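Local coordinates for bifunctional cytochrome P450/NADPH--P450 reductase (Deinococcus aerius, PDB 7F3H), which probably hydroxylates organic substrates at a heme iron, using electrons passed from NADPH by its fused reductase, at residues A[81-85]-A[187-191]; A[179-183]-A[211-215]. All coordinates share one frame; numbering follows the deposited sequence.

Interaction 1 (A[81-85]-A[187-191]); sequences NIRNL and TMTMN. With SO4 (sulfate ion), chain G.
Asn81 and Asn191, whose side chains run antiparallel past one another with the amide planes within 16° of parallel, join helix 80-86 to the chain leaving helix 175-190. Asn81 ND2 donates to Asn191 OD1 at 2.6 Å, but the bond is bent, with an N-H...acceptor angle of 132°. The donor stands above the carbonyl plane of Asn191, and the acceptor is tilted out of the Asn81 amide plane. With CG beside its own backbone N (chi1 -62°), Asn81 also brings ND2 to 3.6 Å from Met190 CB. Asn191 OD1 would probably lose this donor with an alanine here, and a gap would open beside Met190 CB.

The remaining contact is packing. Thr187 turns its methyl toward helix 80-86, CG2 lying 3.7 Å from Ile82 N and 4.1 Å from Ile82 CD1. On its other branch, OG1 sits 3.3 Å from Leu85 CD2 and is also hydrogen-bonded with Tyr208 OH and with Ala183 O. Met190 carries CE to 4.0 Å from Asn84 ND2, an amide nitrogen that is itself hydrogen-bonded to Tyr208 OH. Arg83 takes no part in the packing; its guanidinium makes a salt bridge with Glu97 and a weak hydrogen bond from NE to a sulfate ion, probably from the crystallisation liquor.

The arrangement is consistent with the cytochrome P450 fold, where helix 80-86 probably corresponds to B' and helix 175-190 to F, on the distal side of the heme.

Interaction 2 (A[179-183]-A[211-215]); sequences ALARA and DIASM
Arg182 grips Asp211 side-on in a two-nitrogen salt bridge between helix 175-190 and helix 199-227, which probably correspond to the F and G helices of the cytochrome P450 fold. Arg182 NE reaches Asp211 OD2 at 2.9 Å and Arg182 NH2 reaches Asp211 OD1 at 2.8 Å, both bonds nearly straight. The two oxygens lie close to the guanidinium plane, yet the carboxylate is turned 42° against it: OD2 is met on its syn side, whereas OD1 is approached from above the carboxylate plane. A bend at chi3 (-63°) folds the arginine back along its own helix, so that one face of the guanidinium, near its rim, lies against Ala179 CA. The pair sits toward the solvent side of the contact, since Arg182 is exposed.

Within helix 199-227, Ser214 OG donates to Asp211 O at 2.6 Å, and this carbonyl also accepts the helical bond from Met215 N. The Ser214 hydroxyl is thus turned back to its own backbone, with OG 3.9 Å from Ala179 CB.

Beneath the salt bridge the helices run roughly antiparallel; the axes of the two short segments approach to 9.3 Å, with a signed crossing angle of -142°. Small residues, Ala179 and Ala183, face helix 199-227 and make room for Met215. Its CG packs on Ala179 CB, its sulfur lies against Leu180, and the Leu180 and Met215 side chains cross at about a right angle. Both continue onto Met262 of helix 254-285, which closes the inner side of the pair. Met215 ends with CE 3.7 Å from Ala183 CB and 3.6 Å from Ala179 O.

How the interactions relate
Helix 175-190 is common to both contacts: its middle part, 179-183, pairs with helix 199-227 in interaction 2, and its end meets helix 80-86 in interaction 1. The two centres are 12 Å apart, bridged chiefly by Leu85, whose CD1 lies 3.9 Å from Ala183 CB and 4.2 Å from Met215 CE. Asn84 O also packs on Ile212 CD1, so the three helices form one continuous cluster. Ile266 of helix 254-285 touches Ile82 and Leu85 as well as Leu180. The side chains of Ile82 and Leu180 lie about 8 Å and 12 Å from the heme, a placement consistent with a cover over the distal pocket.

Interaction 1 (A[81-85]-A[187-191])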
loop_
_atom_site.group_PDB
_atom_site.type_symbol
_atom_site.label_atom_id
_atom_site.label_comp_id
_atom_site.label_asym_id
_atom_site.label_seq_id
_atom_site.Cartn_x
_atom_site.Cartn_y
_atom_site.Cartn_z
ATOM N N ASN A 81 5.417 -14.321 9.347
ATOM C CA ASN A 81 5.889 -13.380 10.357
ATOM C C ASN A 81 4.946 -12.179 10.506
ATOM O O ASN A 81 4.661 -11.757 11.632
ATOM C CB ASN A 81 7.314 -12.948 10.041
ATOM C CG ASN A 81 8.289 -14.110 10.073
ATOM O OD1 ASN A 81 8.046 -15.121 10.744
ATOM N ND2 ASN A 81 9.397 -13.975 9.360
ATOM N N ILE A 82 4.446 -11.610 9.393
ATOM C CA ILE A 82 3.527 -10.465 9.506
ATOM C C ILE A 82 2.258 -10.889 10.232
ATOM O O ILE A 82 1.587 -10.064 10.879
ATOM C CB ILE A 82 3.220 -9.820 8.119
ATOM C CG1 ILE A 82 2.384 -8.558 8.276
ATOM C CG2 ILE A 82 2.428 -10.736 7.197
ATOM C CD1 ILE A 82 3.111 -7.443 9.033
ATOM N N ARG A 83 1.924 -12.182 10.169
ATOM C CA ARG A 83 0.781 -12.677 10.926
ATOM C C ARG A 83 0.967 -12.528 12.434
ATOM O O ARG A 83 -0.035 -12.461 13.154
ATOM C CB ARG A 83 0.486 -14.141 10.579
ATOM C CG ARG A 83 -0.840 -14.640 11.205
ATOM C CD ARG A 83 -1.311 -15.953 10.624
ATOM N NE ARG A 83 -2.454 -16.480 11.363
ATOM C CZ ARG A 83 -3.530 -17.028 10.797
ATOM N NH1 ARG A 83 -3.619 -17.125 9.468
ATOM N NH2 ARG A 83 -4.513 -17.499 11.556
ATOM N N ASN A 84 2.219 -12.464 12.928
ATOM C CA ASN A 84 2.461 -12.263 14.360
ATOM C C ASN A 84 1.662 -11.102 14.905
ATOM O O ASN A 84 1.233 -11.124 16.064
ATOM C CB ASN A 84 3.934 -11.964 14.657
ATOM C CG ASN A 84 4.829 -13.139 14.453
ATOM O OD1 ASN A 84 4.397 -14.288 14.535
ATOM N ND2 ASN A 84 6.100 -12.867 14.201
ATOM N N LEU A 85 1.403 -10.112 14.077
ATOM C CA LEU A 85 0.564 -9.010 14.480
ATOM C C LEU A 85 -0.707 -8.850 13.661
ATOM O O LEU A 85 -1.644 -8.196 14.139
ATOM C CB LEU A 85 1.438 -7.734 14.573
ATOM C CG LEU A 85 2.258 -6.998 13.514
ATOM C CD1 LEU A 85 2.639 -5.553 13.857
ATOM C CD2 LEU A 85 3.592 -7.789 13.510
ATOM N N THR A 187 9.539 -7.321 12.178
ATOM C CA THR A 187 8.889 -8.365 11.394
ATOM C C THR A 187 9.612 -8.583 10.077
ATOM O O THR A 187 9.863 -9.730 9.688
ATOM C CB THR A 187 7.420 -7.997 11.137
ATOM O OG1 THR A 187 6.636 -8.192 12.322
ATOM C CG2 THR A 187 6.844 -8.803 9.989
ATOM N N MET A 188 10.032 -7.494 9.420
ATOM C CA MET A 188 10.794 -7.692 8.183
ATOM C C MET A 188 12.181 -8.261 8.473
ATOM O O MET A 188 12.713 -9.028 7.664
ATOM C CB MET A 188 10.923 -6.391 7.375
ATOM C CG MET A 188 9.600 -5.742 6.974
ATOM S SD MET A 188 8.464 -6.866 6.115
ATOM C CE MET A 188 6.916 -6.511 6.969
ATOM N N THR A 189 12.750 -7.947 9.646
ATOM C CA THR A 189 14.059 -8.498 10.019
ATOM C C THR A 189 14.000 -10.016 10.184
ATOM O O THR A 189 14.938 -10.731 9.802
ATOM C CB THR A 189 14.540 -7.852 11.329
ATOM O OG1 THR A 189 15.020 -6.524 11.087
ATOM C CG2 THR A 189 15.613 -8.700 12.038
ATOM N N MET A 190 12.885 -10.523 10.731
ATOM C CA MET A 190 12.728 -11.963 10.949
ATOM C C MET A 190 12.695 -12.744 9.639
ATOM O O MET A 190 13.058 -13.930 9.611
ATOM C CB MET A 190 11.455 -12.241 11.747
ATOM C CG MET A 190 11.642 -12.137 13.230
ATOM S SD MET A 190 10.090 -12.085 14.130
ATOM C CE MET A 190 9.949 -13.800 14.650
ATOM N N ASN A 191 12.273 -12.104 8.547
ATOM C CA ASN A 191 12.222 -12.795 7.266
ATOM C C ASN A 191 13.608 -13.153 6.729
ATOM O O ASN A 191 13.694 -13.882 5.735
ATOM C CB ASN A 191 11.450 -11.936 6.255
ATOM C CG ASN A 191 9.959 -11.794 6.615
ATOM O OD1 ASN A 191 9.317 -12.739 7.082
ATOM N ND2 ASN A 191 9.414 -10.601 6.403
HETATM S S SO4 G . -3.909 -17.022 15.304
HETATM O O1 SO4 G . -3.839 -16.881 16.775
HETATM O O2 SO4 G . -2.844 -16.216 14.636
HETATM O O3 SO4 G . -3.732 -18.446 14.959
HETATM O O4 SO4 G . -5.264 -16.612 14.860
#

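Interaction 2 (A[179-183]-A[211-215])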
loop_
_atom_site.group_PDB
_atom_site.type_symbol
_atom_site.label_atom_id
_atom_site.label_comp_id
_atom_site.label_asym_id
_atom_site.label_seq_id
_atom_site.Cartn_x
_atom_site.Cartn_y
_atom_site.Cartn_z
ATOM N N ALA A 179 5.475 1.618 18.900
ATOM C CA ALA A 179 5.447 0.167 19.004
ATOM C C ALA A 179 5.101 -0.468 17.654
ATOM O O ALA A 179 5.744 -1.444 17.231
ATOM C CB ALA A 179 4.446 -0.251 20.093
ATOM N N LEU A 180 4.083 0.069 16.962
ATOM C CA LEU A 180 3.777 -0.388 15.598
ATOM C C LEU A 180 5.007 -0.324 14.697
ATOM O O LEU A 180 5.330 -1.294 13.993
ATOM C CB LEU A 180 2.644 0.439 14.981
ATOM C CG LEU A 180 2.136 -0.052 13.619
ATOM C CD1 LEU A 180 1.579 -1.473 13.759
ATOM C CD2 LEU A 180 1.086 0.874 13.063
ATOM N N ALA A 181 5.692 0.826 14.690
ATOM C CA ALA A 181 6.852 0.994 13.817
ATOM C C ALA A 181 7.943 -0.030 14.144
ATOM O O ALA A 181 8.455 -0.717 13.248
ATOM C CB ALA A 181 7.390 2.432 13.922
ATOM N N ARG A 182 8.292 -0.147 15.428
ATOM C CA ARG A 182 9.293 -1.113 15.867
ATOM C C ARG A 182 8.909 -2.526 15.453
ATOM O O ARG A 182 9.741 -3.271 14.919
ATOM C CB ARG A 182 9.456 -1.036 17.388
ATOM C CG ARG A 182 10.125 0.214 17.935
ATOM C CD ARG A 182 10.534 0.009 19.423
ATOM N NE ARG A 182 9.371 -0.220 20.276
ATOM C CZ ARG A 182 8.680 0.767 20.854
ATOM N NH1 ARG A 182 9.045 2.034 20.675
ATOM N NH2 ARG A 182 7.625 0.500 21.617
ATOM N N ALA A 183 7.653 -2.927 15.726
ATOM C CA ALA A 183 7.214 -4.292 15.418
ATOM C C ALA A 183 7.276 -4.561 13.919
ATOM O O ALA A 183 7.685 -5.650 13.500
ATOM C CB ALA A 183 5.808 -4.569 15.976
ATOM N N ASP A 211 5.997 -5.277 22.621
ATOM C CA ASP A 211 5.401 -4.257 21.756
ATOM C C ASP A 211 4.035 -4.710 21.251
ATOM O O ASP A 211 3.041 -3.961 21.304
ATOM C CB ASP A 211 6.326 -3.996 20.552
ATOM C CG ASP A 211 7.467 -3.041 20.851
ATOM O OD1 ASP A 211 7.390 -2.309 21.852
ATOM O OD2 ASP A 211 8.447 -3.008 20.069
ATOM N N ILE A 212 3.982 -5.937 20.726
ATOM C CA ILE A 212 2.722 -6.432 20.184
ATOM C C ILE A 212 1.678 -6.495 21.277
ATOM O O ILE A 212 0.521 -6.110 21.067
ATOM C CB ILE A 212 2.887 -7.813 19.518
ATOM C CG1 ILE A 212 3.965 -7.803 18.431
ATOM C CG2 ILE A 212 1.547 -8.269 19.006
ATOM C CD1 ILE A 212 4.057 -9.112 17.679
ATOM N N ALA A 213 2.072 -6.972 22.465
ATOM C CA ALA A 213 1.151 -7.020 23.602
ATOM C C ALA A 213 0.615 -5.628 23.940
ATOM O O ALA A 213 -0.574 -5.459 24.223
ATOM C CB ALA A 213 1.848 -7.635 24.815
ATOM N N SER A 214 1.492 -4.631 23.974
ATOM C CA SER A 214 1.052 -3.271 24.297
ATOM C C SER A 214 0.026 -2.765 23.277
ATOM O O SER A 214 -0.967 -2.105 23.636
ATOM C CB SER A 214 2.267 -2.342 24.363
ATOM O OG SER A 214 2.802 -2.122 23.059
ATOM N N MET A 215 0.230 -3.111 22.001
ATOM C CA MET A 215 -0.741 -2.727 20.970
ATOM C C MET A 215 -2.075 -3.443 21.162
ATOM O O MET A 215 -3.140 -2.800 21.173
ATOM C CB MET A 215 -0.173 -3.022 19.585
ATOM C CG MET A 215 0.997 -2.133 19.269
ATOM S SD MET A 215 1.341 -2.044 17.523
ATOM C CE MET A 215 2.629 -3.273 17.383
#